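Methyl-coenzyme M reductase gamma subunit from Methermicoccus shengliensis is a subunit of methyl-coenzyme M reductase, the factor 430 enzyme that, as in its relatives, probably releases methane from methyl-coenzyme M with coenzyme B as reductant. Local coordinates of one contact, PDB 7NKG (chain A, 1.60 Å), residues M143-L148 and K202-E207, beside the matching contact of the related methyl-coenzyme M reductase subunit gamma from Methanosarcina barkeri, PDB 1E6Y (chain B, 1.60 Å), residues I142-L147 and K201-E206. Structure 2 is superposed on structure 1 by the backbone atoms of these residues (RMSD 0.38 Å); each is numbered along its deposited sequence.

Structure 1 (7NKG).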
# COMPACT_ATOMS: atom_id res chain seq x y z
N MET A 143 41.11 16.31 25.55
CA MET A 143 40.10 15.52 24.86
C MET A 143 40.63 15.00 23.51
O MET A 143 40.03 14.09 22.95
CB MET A 143 38.82 16.35 24.66
CG MET A 143 38.17 16.71 25.97
SD MET A 143 36.54 17.45 25.77
CE MET A 143 36.95 19.04 25.11
N THR A 144 41.74 15.56 23.00
CA THR A 144 42.33 15.11 21.75
C THR A 144 43.79 14.69 21.93
O THR A 144 44.55 15.32 22.68
CB THR A 144 42.24 16.25 20.70
OG1 THR A 144 40.87 16.38 20.30
CG2 THR A 144 43.13 16.01 19.46
N CYS A 145 44.17 13.64 21.20
CA CYS A 145 45.56 13.27 20.93
C CYS A 145 45.61 13.43 19.41
O CYS A 145 44.80 12.81 18.72
CB CYS A 145 45.94 11.84 21.31
SG CYS A 145 47.46 11.27 20.49
N PRO A 146 46.58 14.17 18.86
CA PRO A 146 46.58 14.41 17.40
C PRO A 146 46.91 13.18 16.54
O PRO A 146 46.68 13.23 15.33
CB PRO A 146 47.59 15.54 17.25
CG PRO A 146 48.50 15.40 18.41
CD PRO A 146 47.64 14.95 19.54
N ALA A 147 47.44 12.09 17.14
CA ALA A 147 47.70 10.85 16.41
C ALA A 147 46.47 9.93 16.50
O ALA A 147 46.05 9.35 15.48
CB ALA A 147 48.92 10.13 16.98
N LEU A 148 45.93 9.72 17.73
CA LEU A 148 44.80 8.81 17.90
C LEU A 148 43.47 9.40 17.48
O LEU A 148 42.51 8.65 17.37
CB LEU A 148 44.72 8.33 19.36
CG LEU A 148 45.94 7.57 19.89
CD1 LEU A 148 45.84 7.38 21.40
CD2 LEU A 148 46.09 6.20 19.23
N LYS A 202 52.88 17.14 19.32
CA LYS A 202 53.27 15.77 19.56
C LYS A 202 52.10 14.85 19.90
O LYS A 202 51.15 15.29 20.57
CB LYS A 202 54.31 15.70 20.69
CG LYS A 202 53.76 15.99 22.09
CD LYS A 202 54.85 16.32 23.09
CE LYS A 202 54.29 16.76 24.43
NZ LYS A 202 53.72 18.14 24.44
N PRO A 203 52.18 13.55 19.55
CA PRO A 203 51.15 12.62 20.04
C PRO A 203 51.33 12.34 21.53
O PRO A 203 52.43 12.50 22.07
CB PRO A 203 51.49 11.32 19.30
CG PRO A 203 52.43 11.69 18.21
CD PRO A 203 53.21 12.83 18.78
N MET A 204 50.28 11.84 22.17
CA MET A 204 50.40 11.38 23.55
C MET A 204 51.19 10.07 23.53
O MET A 204 51.11 9.32 22.55
CB MET A 204 49.02 11.06 24.15
CG MET A 204 48.19 12.28 24.36
SD MET A 204 46.67 11.84 25.24
CE MET A 204 45.96 13.47 25.42
N SER A 205 51.88 9.75 24.64
CA SER A 205 52.52 8.43 24.77
C SER A 205 51.40 7.39 25.01
O SER A 205 50.28 7.77 25.39
CB SER A 205 53.48 8.42 25.96
OG SER A 205 52.78 8.57 27.18
N GLU A 206 51.69 6.09 24.84
CA GLU A 206 50.70 5.05 25.10
C GLU A 206 50.23 5.10 26.57
O GLU A 206 49.03 4.96 26.83
CB GLU A 206 51.27 3.66 24.80
CG GLU A 206 51.47 3.39 23.32
CD GLU A 206 52.03 2.02 22.99
OE1 GLU A 206 52.47 1.31 23.92
OE2 GLU A 206 51.99 1.64 21.80
N GLU A 207 51.16 5.32 27.51
CA GLU A 207 50.84 5.41 28.93
C GLU A 207 49.93 6.62 29.22
O GLU A 207 48.96 6.48 29.96
CB GLU A 207 52.13 5.51 29.76
CG GLU A 207 51.93 5.47 31.26
CD GLU A 207 53.20 5.59 32.09
OE1 GLU A 207 54.31 5.56 31.50
OE2 GLU A 207 53.09 5.71 33.33
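The loop M143-L148, between helix 128-140 and strand 149-151, meets the lead-in to helix 206-212 with A147 CA 5.3 Å from P203 CA. C145 carries the contact. Its SG lies anti to the backbone N (chi1 162°), which sends the sulfur across to the amide of M204: M204 N donates to C145 SG over 3.3 Å, nearly straight at 169°. C145 SG also accepts from A147 N and, at 3.5 Å, from L148 N, so three backbone N-H groups converge on one buried atom. M204 runs extended beside C145, its SD 4.0 Å from C145 CB, and M204 CE ends 3.6 Å from T144 O. A147 CB rests on P203 CB at 3.7 Å. P146 CG lies against K202 O, 3.4 Å away. I183 of strand 182-187 touches P146 and A147. S205 is the N-cap of helix 206-212, its OG bonded to E208 N. The sulfur thus joins the loop after helix 128-140 to the start of helix 206-212.

Structure 2 (1E6Y).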
# COMPACT_ATOMS: atom_id res chain seq x y z
N ILE B 142 41.17 16.56 25.40
CA ILE B 142 40.08 15.78 24.82
C ILE B 142 40.49 15.19 23.46
O ILE B 142 39.97 14.16 23.05
CB ILE B 142 38.79 16.64 24.66
CG1 ILE B 142 37.59 15.74 24.34
CG2 ILE B 142 38.97 17.69 23.57
CD1 ILE B 142 36.24 16.37 24.64
N THR B 143 41.50 15.78 22.84
CA THR B 143 42.02 15.26 21.58
C THR B 143 43.51 14.96 21.65
O THR B 143 44.31 15.81 22.05
CB THR B 143 41.77 16.25 20.42
OG1 THR B 143 40.37 16.54 20.33
CG2 THR B 143 42.24 15.64 19.11
N ASP B 144 43.87 13.71 21.35
CA ASP B 144 45.22 13.40 20.91
C ASP B 144 45.19 13.28 19.39
O ASP B 144 44.40 12.53 18.84
CB ASP B 144 45.71 12.08 21.50
CG ASP B 144 47.09 11.71 21.00
OD1 ASP B 144 48.06 12.36 21.43
OD2 ASP B 144 47.19 10.84 20.11
N HIS B 145 46.10 13.99 18.72
CA HIS B 145 46.04 14.11 17.28
C HIS B 145 46.70 12.97 16.51
O HIS B 145 46.66 12.95 15.28
CB HIS B 145 46.60 15.46 16.84
CG HIS B 145 45.71 16.61 17.18
ND1 HIS B 145 44.52 16.85 16.52
CD2 HIS B 145 45.80 17.54 18.16
CE1 HIS B 145 43.92 17.88 17.09
NE2 HIS B 145 44.67 18.32 18.09
N ALA B 146 47.25 12.00 17.22
CA ALA B 146 47.67 10.74 16.61
C ALA B 146 46.51 9.75 16.65
O ALA B 146 46.15 9.15 15.64
CB ALA B 146 48.87 10.16 17.34
N LEU B 147 45.89 9.63 17.83
CA LEU B 147 44.81 8.67 18.04
C LEU B 147 43.47 9.17 17.53
O LEU B 147 42.52 8.39 17.38
CB LEU B 147 44.70 8.33 19.53
CG LEU B 147 45.88 7.54 20.11
CD1 LEU B 147 45.78 7.50 21.61
CD2 LEU B 147 45.89 6.13 19.53
N LYS B 201 53.21 17.20 19.44
CA LYS B 201 53.65 15.83 19.69
C LYS B 201 52.53 15.00 20.31
O LYS B 201 51.81 15.47 21.18
CB LYS B 201 54.88 15.83 20.61
CG LYS B 201 56.06 16.57 20.01
CD LYS B 201 57.37 16.27 20.74
CE LYS B 201 58.58 16.66 19.88
NZ LYS B 201 58.41 17.99 19.21
N PRO B 202 52.34 13.77 19.80
CA PRO B 202 51.33 12.86 20.33
C PRO B 202 51.62 12.41 21.76
O PRO B 202 52.77 12.42 22.21
CB PRO B 202 51.36 11.68 19.35
CG PRO B 202 52.72 11.73 18.76
CD PRO B 202 53.04 13.19 18.64
N MET B 203 50.57 12.02 22.47
CA MET B 203 50.71 11.39 23.78
C MET B 203 51.37 10.03 23.59
O MET B 203 51.16 9.36 22.58
CB MET B 203 49.34 11.18 24.43
CG MET B 203 48.60 12.46 24.75
SD MET B 203 46.93 12.10 25.33
CE MET B 203 46.22 13.75 25.35
N SER B 204 52.15 9.62 24.59
CA SER B 204 52.61 8.24 24.65
C SER B 204 51.40 7.34 24.89
O SER B 204 50.34 7.81 25.34
CB SER B 204 53.61 8.07 25.80
OG SER B 204 53.01 8.36 27.05
N SER B 205 51.54 6.06 24.58
CA SER B 205 50.48 5.09 24.84
C SER B 205 50.14 5.08 26.33
O SER B 205 48.97 4.93 26.71
CB SER B 205 50.93 3.70 24.40
OG SER B 205 51.32 3.71 23.04
N GLU B 206 51.14 5.37 27.15
CA GLU B 206 50.99 5.39 28.60
C GLU B 206 50.11 6.56 29.04
O GLU B 206 49.20 6.39 29.85
CB GLU B 206 52.36 5.50 29.27
CG GLU B 206 53.28 4.29 29.07
CD GLU B 206 53.69 4.06 27.62
OE1 GLU B 206 53.70 2.89 27.18
OE2 GLU B 206 54.01 5.04 26.90
O HOH W 1 49.00 9.11 21.01
O HOH W 2 48.66 14.97 22.50
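A146 and P202 have the nearest CA atoms across the two segments, 5.6 Å apart. D144 carries the contact, and its carboxylate divides the work between its oxygens. CG stands anti to the backbone N (chi1 178°), which brings OD1 to the amide of M203: M203 N donates to D144 OD1 over 2.7 Å, almost straight, on the syn side but tilted from the carboxylate plane. D144 OD2 turns back to its own loop, taking L147 N at 2.9 Å on the anti side and A146 N from above the plane. One water links D144 OD2 to M203 O; a second donates to OD1 and weakly to K201 O. M203 runs extended beside D144, its SD 4.0 Å from D144 CB, and M203 CE ends 4.3 Å from T143 O. A146 CB rests on P202 CB at 3.5 Å. H145 makes no contact with K201-E206; its NE2 is hydrogen-bonded to M138 O. I182 of strand 181-186 touches H145 and A146. S204 is the N-cap of helix 205-211, its OG bonded to E207 N. A buried carboxylate thus joins loop and helix start.

How the two compare
The comparable CA atoms coincide within the error, so the differences lie in the side chains. At the centre, C145(A) gives way to D144(B). The CB atoms coincide and SG of C145(A) falls 0.8 Å apart from CG of D144(B), so a carboxylate carbon stands about where the sulfur was. The three links that SG accepted are replaced: OD1 of D144(B) takes M203(B) N at 2.7 Å, while its OD2 takes A146(B) N and L147(B) N. One acceptor thus becomes two, and a probably charged group replaces a weakly polar one, which may strengthen the grip on these amides. OD1 of D144(B) has no counterpart in C145(A); after superposition M204(A) N stands 2.4 Å apart from its place. Two waters are modelled beside D144(B). The touches on P203(A) / P202(B) and M204(A) / M203(B) are kept, and the methionine holds its place. Between P146(A) and H145(B) the CB atoms stand 1.1 Å apart after superposition. CG and CD of P146(A) go, and with them the contact of P146(A) CG with K202(A) O at 3.4 Å; the imidazole of H145(B) comes without counterpart, and H145(B) CB stays 6.8 Å from K201(B) O. Away from the contact, buried M143(A) becomes the branched I142(B), and E206(A) becomes S205(B), whose OG replaces CG while the carboxylate is absent.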